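Local structure of AbyA5 (4YWF) at residues Leu145-Gly150 with Tyr212-Ser217; Ser153-Trp158 with Val174-Gly179. The protein catalyses the elimination of acetate in spirotetronate biosynthesis, acting as an esterase-like lyase of the alpha/beta-hydrolase superfamily. The protein carries 4 engineered substitutions. One frame throughout, in Å; residues are numbered along the deposited sequence.

Overall arrangement
Both contacts are buried near the middle of the chain, their centres about 9 Å apart, but they join different kinds of element. Contact 1 pairs two neighbouring parallel strands of the central sheet, 143-148 and 207-215, and runs on into the loops at their C-terminal ends; backbone bonds and mostly apolar side chains hold it. Contact 2 links the loop after strand 143-148 to the one after strand 171-174, and is built largely on charge and water. The two meet directly: T175 N is probably hydrogen-bonded to M147 O, M147 packs on the W158 ring, and T148 CG2 lies against T175 CG2.

Contact 1: Leu145-Gly150 with Tyr212-Ser217; sequences LLMTGG and YAMALS. Engineered in segment 212-217: M214 (natural residue Leu).
M147 and M214, both selenomethionine, lie side by side on one face of the sheet and start out in the same direction, their CG atoms 4.0 Å apart. Each has CG anti to the backbone N (chi1 -170° for M147, 178° for M214), but beyond CG they part: M147 runs on extended, whereas the engineered M214 bends at its next two torsions. L145 shares this face and crosses M214 obliquely; its CD1 lies 3.9 Å from M214 CB and 3.4 Å from Y212 O. Helix 337-351 packs against this layer through L145, Y212 and M214.

The other face carries L146, which packs on helix 194-201, and T148. T148 OG1 sits over the neighbouring strand, 3.5 Å from A215 CB, and its hydroxyl is hydrogen-bonded to S219 OG. Between the faces a parallel ladder alternates from strand to strand: L146 N to Y212 O, M214 N to L146 O, T148 N to M214 O, L216 N to T148 O. The M214 N to L146 O bond is the shortest at 2.7 Å.

Farther along, L216 CD1 comes to within 3.3 Å of T148 O, and S217 CB rests 3.6 Å from G150 CA; a beta carbon on G150 would run into S217 OG. S217 has a positive phi of 53° between strand 207-215 and helix 218-226. This sharp strand-turn-helix at the end of a central parallel strand is consistent with the nucleophile elbow of the alpha/beta-hydrolase fold.

Contact 2: Ser153-Trp158 with Val174-Gly179; sequences SIKEQW and VTEMPG. Engineered in segment 174-179: M177 (natural residue Leu).
K155 crosses the side chain of E176 at a slant, its aliphatic part running over the carboxylate, with K155 CD 3.5 Å from E176 CD. Both chains leave their backbones with CG wedged between the N and the carbonyl carbon (chi1 56° for K155, 50° for E176), and this brings the long lysine over the extended glutamate. K155 then grips the carboxylate at both oxygens. Its backbone N donates to E176 OE1 at 3.0 Å, while NZ forms a salt bridge with E176 OE2 at 2.8 Å; each donor comes from above the carboxylate plane. A bend at the end of the lysine chain, chi4 -52°, accompanies a second salt bridge, from NZ to the syn side of E156 OE2 at 2.9 Å, and E182 supplies a third.

With an alanine in place of this lysine, E156, E176 and E182 would probably lose the positive charge they share, with the first two still close together. Apart from the charges, V174 CG1 reaches the edge of the W158 ring and touches W158 CB at 3.7 Å, the two side chains meeting at about a right angle.

E156 OE1 and E176 OE1 stand 4.3 Å apart, and one water donates to both. Buried together, such like charges would tend to raise each other's pKa; the lysine and this water probably offset that, so the two loops are probably joined by charge pairing together with the backbone bond to E176 OE1.

Contact 1: Leu145-Gly150 with Tyr212-Ser217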
ATOM      1  N   LEU A 145     -13.508   3.258   3.359  1.00 21.69           N
ATOM      2  CA  LEU A 145     -12.232   3.614   2.750  1.00 23.85           C
ATOM      3  C   LEU A 145     -11.252   2.467   2.898  1.00 24.04           C
ATOM      4  O   LEU A 145     -10.829   2.118   4.019  1.00 21.78           O
ATOM      5  CB  LEU A 145     -11.666   4.915   3.272  1.00 24.34           C
ATOM      6  CG  LEU A 145     -10.331   5.375   2.693  1.00 26.07           C
ATOM      7  CD1 LEU A 145     -10.312   5.705   1.216  1.00 26.73           C
ATOM      8  CD2 LEU A 145      -9.999   6.635   3.444  1.00 31.37           C
ATOM      9  N   LEU A 146     -10.971   1.807   1.767  1.00 21.34           N
ATOM     10  CA  LEU A 146     -10.008   0.754   1.793  1.00 25.01           C
ATOM     11  C   LEU A 146      -8.583   1.306   1.498  1.00 24.09           C
ATOM     12  O   LEU A 146      -8.366   1.944   0.489  1.00 23.21           O
ATOM     13  CB  LEU A 146     -10.378  -0.335   0.800  1.00 25.81           C
ATOM     14  CG  LEU A 146     -11.620  -1.185   1.017  1.00 25.23           C
ATOM     15  CD1 LEU A 146     -11.689  -2.230  -0.034  1.00 24.92           C
ATOM     16  CD2 LEU A 146     -11.700  -1.885   2.371  1.00 27.18           C
HETATM   17  N   MSE A 147      -7.611   1.017   2.350  1.00 23.38           N
HETATM   18  CA  MSE A 147      -6.255   1.548   2.150  1.00 23.39           C
HETATM   19  C   MSE A 147      -5.243   0.500   2.096  1.00 23.61           C
HETATM   20  O   MSE A 147      -5.148  -0.318   3.045  1.00 23.67           O
HETATM   21  CB  MSE A 147      -5.921   2.498   3.268  1.00 25.67           C
HETATM   22  CG  MSE A 147      -4.616   3.229   2.939  1.00 33.73           C
HETATM   23 SE   MSE A 147      -4.544   4.977   3.849  1.00 43.28          SE
HETATM   24  CE  MSE A 147      -2.871   5.739   3.095  1.00 45.52           C
ATOM     25  N   THR A 148      -4.417   0.557   1.051  1.00 24.60           N
ATOM     26  CA  THR A 148      -3.271  -0.318   0.873  1.00 27.01           C
ATOM     27  C   THR A 148      -2.084   0.390   0.224  1.00 26.98           C
ATOM     28  O   THR A 148      -2.234   1.311  -0.540  1.00 27.24           O
ATOM     29  CB  THR A 148      -3.608  -1.523  -0.055  1.00 28.51           C
ATOM     30  OG1 THR A 148      -4.057  -1.053  -1.342  1.00 31.49           O
ATOM     31  CG2 THR A 148      -4.679  -2.396   0.547  1.00 29.54           C
ATOM     32  N   GLY A 149      -0.887  -0.049   0.569  1.00 25.80           N
ATOM     33  CA  GLY A 149       0.325   0.426  -0.042  1.00 29.80           C
ATOM     34  C   GLY A 149       0.837  -0.556  -1.115  1.00 28.86           C
ATOM     35  O   GLY A 149       0.124  -1.446  -1.567  1.00 29.20           O
ATOM     36  N   GLY A 150       2.070  -0.302  -1.542  1.00 27.25           N
ATOM     37  CA  GLY A 150       2.782  -1.098  -2.487  1.00 26.01           C
ATOM     38  C   GLY A 150       3.541  -2.243  -1.859  1.00 28.65           C
ATOM     39  O   GLY A 150       3.183  -2.741  -0.782  1.00 27.65           O
ATOM     40  N   TYR A 212     -14.268   3.072  -1.428  1.00 23.48           N
ATOM     41  CA  TYR A 212     -13.222   3.875  -2.120  1.00 23.51           C
ATOM     42  C   TYR A 212     -11.882   3.274  -1.763  1.00 22.72           C
ATOM     43  O   TYR A 212     -11.640   3.123  -0.582  1.00 21.23           O
ATOM     44  CB  TYR A 212     -13.363   5.318  -1.695  1.00 23.59           C
ATOM     45  CG  TYR A 212     -14.796   5.791  -1.965  1.00 25.59           C
ATOM     46  CD1 TYR A 212     -15.152   6.319  -3.224  1.00 25.68           C
ATOM     47  CD2 TYR A 212     -15.818   5.655  -0.980  1.00 25.26           C
ATOM     48  CE1 TYR A 212     -16.444   6.730  -3.485  1.00 27.30           C
ATOM     49  CE2 TYR A 212     -17.111   6.055  -1.236  1.00 26.20           C
ATOM     50  CZ  TYR A 212     -17.429   6.585  -2.490  1.00 29.35           C
ATOM     51  OH  TYR A 212     -18.722   6.995  -2.744  1.00 30.63           O
ATOM     52  N   ALA A 213     -11.103   2.802  -2.768  1.00 19.98           N
ATOM     53  CA  ALA A 213      -9.749   2.269  -2.563  1.00 20.62           C
ATOM     54  C   ALA A 213      -8.680   3.351  -2.703  1.00 24.15           C
ATOM     55  O   ALA A 213      -8.413   3.904  -3.807  1.00 23.97           O
ATOM     56  CB  ALA A 213      -9.435   1.153  -3.548  1.00 24.12           C
HETATM   57  N   MSE A 214      -8.076   3.689  -1.558  1.00 21.87           N
HETATM   58  CA  MSE A 214      -6.818   4.369  -1.518  1.00 23.53           C
HETATM   59  C   MSE A 214      -5.733   3.350  -1.644  1.00 23.69           C
HETATM   60  O   MSE A 214      -5.149   2.893  -0.647  1.00 20.39           O
HETATM   61  CB  MSE A 214      -6.701   5.107  -0.194  1.00 24.93           C
HETATM   62  CG  MSE A 214      -5.364   5.779  -0.106  1.00 29.72           C
HETATM   63 SE   MSE A 214      -5.389   7.583  -0.930  1.00 38.08          SE
HETATM   64  CE  MSE A 214      -6.470   8.470   0.501  1.00 30.58           C
ATOM     65  N   ALA A 215      -5.454   2.987  -2.887  1.00 23.52           N
ATOM     66  CA  ALA A 215      -4.568   1.820  -3.180  1.00 24.83           C
ATOM     67  C   ALA A 215      -3.323   2.330  -3.890  1.00 24.17           C
ATOM     68  O   ALA A 215      -3.313   2.544  -5.106  1.00 24.14           O
ATOM     69  CB  ALA A 215      -5.330   0.826  -4.029  1.00 23.41           C
ATOM     70  N   LEU A 216      -2.298   2.602  -3.091  1.00 22.84           N
ATOM     71  CA  LEU A 216      -1.026   3.200  -3.558  1.00 23.91           C
ATOM     72  C   LEU A 216      -0.072   2.198  -4.275  1.00 23.32           C
ATOM     73  O   LEU A 216      -0.092   1.010  -4.005  1.00 24.42           O
ATOM     74  CB  LEU A 216      -0.270   3.813  -2.369  1.00 27.08           C
ATOM     75  CG  LEU A 216      -0.918   4.972  -1.612  1.00 31.13           C
ATOM     76  CD1 LEU A 216      -2.194   4.556  -0.954  1.00 33.14           C
ATOM     77  CD2 LEU A 216       0.006   5.469  -0.492  1.00 36.24           C
ATOM     78  N   SER A 217       0.729   2.693  -5.203  1.00 24.12           N
ATOM     79  CA  SER A 217       1.681   1.882  -5.895  1.00 25.84           C
ATOM     80  C   SER A 217       1.055   0.625  -6.523  1.00 26.39           C
ATOM     81  O   SER A 217      -0.063   0.671  -7.090  1.00 26.41           O
ATOM     82  CB  SER A 217       2.781   1.598  -4.847  1.00 30.56           C
ATOM     83  OG  SER A 217       3.877   0.896  -5.352  1.00 31.62           O
TER

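Contact 2: Ser153-Trp158 with Val174-Gly179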
ATOM      1  N   SER A 153       5.300  -1.750   1.622  1.00 27.31           N
ATOM      2  CA  SER A 153       4.523  -0.990   2.647  1.00 27.96           C
ATOM      3  C   SER A 153       3.637  -1.915   3.496  1.00 25.23           C
ATOM      4  O   SER A 153       2.664  -2.461   3.003  1.00 24.48           O
ATOM      5  CB  SER A 153       3.621   0.058   1.989  1.00 31.04           C
ATOM      6  OG  SER A 153       4.385   1.065   1.297  1.00 39.67           O
ATOM      7  N   ILE A 154       3.968  -2.065   4.768  1.00 25.69           N
ATOM      8  CA  ILE A 154       3.103  -2.763   5.710  1.00 23.11           C
ATOM      9  C   ILE A 154       2.038  -1.839   6.267  1.00 22.75           C
ATOM     10  O   ILE A 154       2.166  -0.643   6.221  1.00 23.74           O
ATOM     11  CB  ILE A 154       3.878  -3.426   6.881  1.00 23.44           C
ATOM     12  CG1 ILE A 154       4.550  -2.359   7.753  1.00 25.17           C
ATOM     13  CG2 ILE A 154       4.769  -4.524   6.343  1.00 24.29           C
ATOM     14  CD1 ILE A 154       4.969  -2.888   9.120  1.00 26.86           C
ATOM     15  N   LYS A 155       0.997  -2.435   6.817  1.00 20.89           N
ATOM     16  CA  LYS A 155      -0.263  -1.727   7.091  1.00 21.36           C
ATOM     17  C   LYS A 155      -0.117  -0.818   8.327  1.00 21.99           C
ATOM     18  O   LYS A 155      -0.848   0.187   8.510  1.00 22.17           O
ATOM     19  CB  LYS A 155      -1.388  -2.772   7.303  1.00 21.77           C
ATOM     20  CG  LYS A 155      -1.118  -3.814   8.402  1.00 23.68           C
ATOM     21  CD  LYS A 155      -2.161  -4.951   8.465  1.00 26.56           C
ATOM     22  CE  LYS A 155      -1.900  -5.879   9.654  1.00 27.35           C
ATOM     23  NZ  LYS A 155      -0.512  -6.420   9.748  1.00 28.31           N
ATOM     24  N   GLU A 156       0.874  -1.134   9.150  1.00 22.25           N
ATOM     25  CA  GLU A 156       1.193  -0.336  10.293  1.00 23.82           C
ATOM     26  C   GLU A 156       1.775   1.014   9.886  1.00 27.30           C
ATOM     27  O   GLU A 156       1.799   1.929  10.695  1.00 32.58           O
ATOM     28  CB  GLU A 156       2.155  -1.096  11.238  1.00 23.71           C
ATOM     29  CG  GLU A 156       1.440  -2.237  12.022  1.00 23.75           C
ATOM     30  CD  GLU A 156       1.313  -3.519  11.216  1.00 23.88           C
ATOM     31  OE1 GLU A 156       2.023  -3.681  10.160  1.00 27.00           O
ATOM     32  OE2 GLU A 156       0.487  -4.358  11.601  1.00 26.34           O
ATOM     33  N   GLN A 157       2.155   1.181   8.621  1.00 27.34           N
ATOM     34  CA  GLN A 157       2.639   2.477   8.154  1.00 29.72           C
ATOM     35  C   GLN A 157       1.485   3.484   8.145  1.00 30.93           C
ATOM     36  O   GLN A 157       1.665   4.674   8.420  1.00 31.72           O
ATOM     37  CB  GLN A 157       3.172   2.329   6.710  1.00 37.79           C
ATOM     38  CG  GLN A 157       4.351   3.230   6.369  1.00 45.01           C
ATOM     39  CD  GLN A 157       4.539   3.407   4.862  1.00 50.48           C
ATOM     40  OE1 GLN A 157       4.562   2.435   4.098  1.00 46.44           O
ATOM     41  NE2 GLN A 157       4.679   4.655   4.431  1.00 54.96           N
ATOM     42  N   TRP A 158       0.302   2.986   7.778  1.00 28.29           N
ATOM     43  CA  TRP A 158      -0.910   3.801   7.642  1.00 27.40           C
ATOM     44  C   TRP A 158      -1.891   3.737   8.792  1.00 26.12           C
ATOM     45  O   TRP A 158      -2.673   4.646   8.935  1.00 25.93           O
ATOM     46  CB  TRP A 158      -1.689   3.364   6.388  1.00 30.91           C
ATOM     47  CG  TRP A 158      -0.855   3.077   5.216  1.00 31.16           C
ATOM     48  CD1 TRP A 158      -0.653   1.862   4.641  1.00 36.81           C
ATOM     49  CD2 TRP A 158      -0.048   4.007   4.500  1.00 32.75           C
ATOM     50  NE1 TRP A 158       0.205   1.988   3.578  1.00 39.13           N
ATOM     51  CE2 TRP A 158       0.606   3.294   3.485  1.00 37.29           C
ATOM     52  CE3 TRP A 158       0.190   5.369   4.626  1.00 36.24           C
ATOM     53  CZ2 TRP A 158       1.464   3.909   2.573  1.00 37.92           C
ATOM     54  CZ3 TRP A 158       1.015   5.989   3.699  1.00 37.63           C
ATOM     55  CH2 TRP A 158       1.654   5.248   2.698  1.00 35.57           C
ATOM     56  N   VAL A 174      -7.333  -0.658   6.779  1.00 22.68           N
ATOM     57  CA  VAL A 174      -5.981  -0.531   6.254  1.00 24.02           C
ATOM     58  C   VAL A 174      -5.405  -1.964   6.278  1.00 22.98           C
ATOM     59  O   VAL A 174      -5.427  -2.679   7.314  1.00 23.02           O
ATOM     60  CB  VAL A 174      -5.106   0.395   7.115  1.00 27.91           C
ATOM     61  CG1 VAL A 174      -3.643   0.276   6.697  1.00 32.23           C
ATOM     62  CG2 VAL A 174      -5.572   1.864   6.995  1.00 29.88           C
ATOM     63  N   THR A 175      -4.968  -2.407   5.143  1.00 23.40           N
ATOM     64  CA  THR A 175      -4.284  -3.690   5.080  1.00 25.49           C
ATOM     65  C   THR A 175      -3.009  -3.552   4.230  1.00 23.32           C
ATOM     66  O   THR A 175      -2.490  -2.410   4.048  1.00 22.20           O
ATOM     67  CB  THR A 175      -5.282  -4.756   4.586  1.00 27.95           C
ATOM     68  OG1 THR A 175      -4.705  -6.078   4.659  1.00 28.25           O
ATOM     69  CG2 THR A 175      -5.732  -4.407   3.188  1.00 27.69           C
ATOM     70  N   GLU A 176      -2.537  -4.673   3.680  1.00 21.85           N
ATOM     71  CA  GLU A 176      -1.244  -4.731   3.009  1.00 21.72           C
ATOM     72  C   GLU A 176      -1.333  -5.806   1.915  1.00 21.98           C
ATOM     73  O   GLU A 176      -2.245  -6.631   1.920  1.00 20.41           O
ATOM     74  CB  GLU A 176      -0.103  -5.062   4.009  1.00 22.32           C
ATOM     75  CG  GLU A 176      -0.461  -6.289   4.865  1.00 24.56           C
ATOM     76  CD  GLU A 176       0.226  -6.279   6.226  1.00 25.40           C
ATOM     77  OE1 GLU A 176       1.097  -5.433   6.388  1.00 23.37           O
ATOM     78  OE2 GLU A 176      -0.102  -7.137   7.101  1.00 24.91           O
HETATM   79  N   MSE A 177      -0.421  -5.759   0.955  1.00 22.51           N
HETATM   80  CA  MSE A 177      -0.472  -6.683  -0.211  1.00 24.23           C
HETATM   81  C   MSE A 177      -0.184  -8.131   0.116  1.00 24.77           C
HETATM   82  O   MSE A 177       0.340  -8.397   1.198  1.00 25.76           O
HETATM   83  CB  MSE A 177       0.528  -6.189  -1.287  1.00 26.46           C
HETATM   84  CG  MSE A 177      -0.103  -5.005  -2.012  1.00 28.64           C
HETATM   85 SE   MSE A 177       1.000  -4.322  -3.507  1.00 33.27          SE
HETATM   86  CE  MSE A 177       0.827  -5.918  -4.691  1.00 32.16           C
ATOM     87  N   PRO A 178      -0.510  -9.090  -0.807  1.00 26.58           N
ATOM     88  CA  PRO A 178      -0.138 -10.499  -0.619  1.00 24.87           C
ATOM     89  C   PRO A 178       1.335 -10.604  -0.459  1.00 27.75           C
ATOM     90  O   PRO A 178       2.085 -10.047  -1.274  1.00 29.11           O
ATOM     91  CB  PRO A 178      -0.594 -11.161  -1.939  1.00 27.90           C
ATOM     92  CG  PRO A 178      -1.740 -10.332  -2.395  1.00 28.07           C
ATOM     93  CD  PRO A 178      -1.417  -8.935  -1.982  1.00 27.48           C
ATOM     94  N   GLY A 179       1.765 -11.241   0.629  1.00 27.73           N
ATOM     95  CA  GLY A 179       3.133 -11.450   0.873  1.00 26.59           C
ATOM     96  C   GLY A 179       3.793 -10.391   1.709  1.00 31.57           C
ATOM     97  O   GLY A 179       4.944 -10.577   2.100  1.00 30.00           O
TER
HETATM   98  O   HOH W   1       0.014  -1.302   3.321  1.00 27.01           O
HETATM   99  O   HOH W   2       1.127  -3.280   0.980  1.00 27.59           O
HETATM  100  O   HOH W   3       2.325  -6.214   8.834  1.00 26.29           O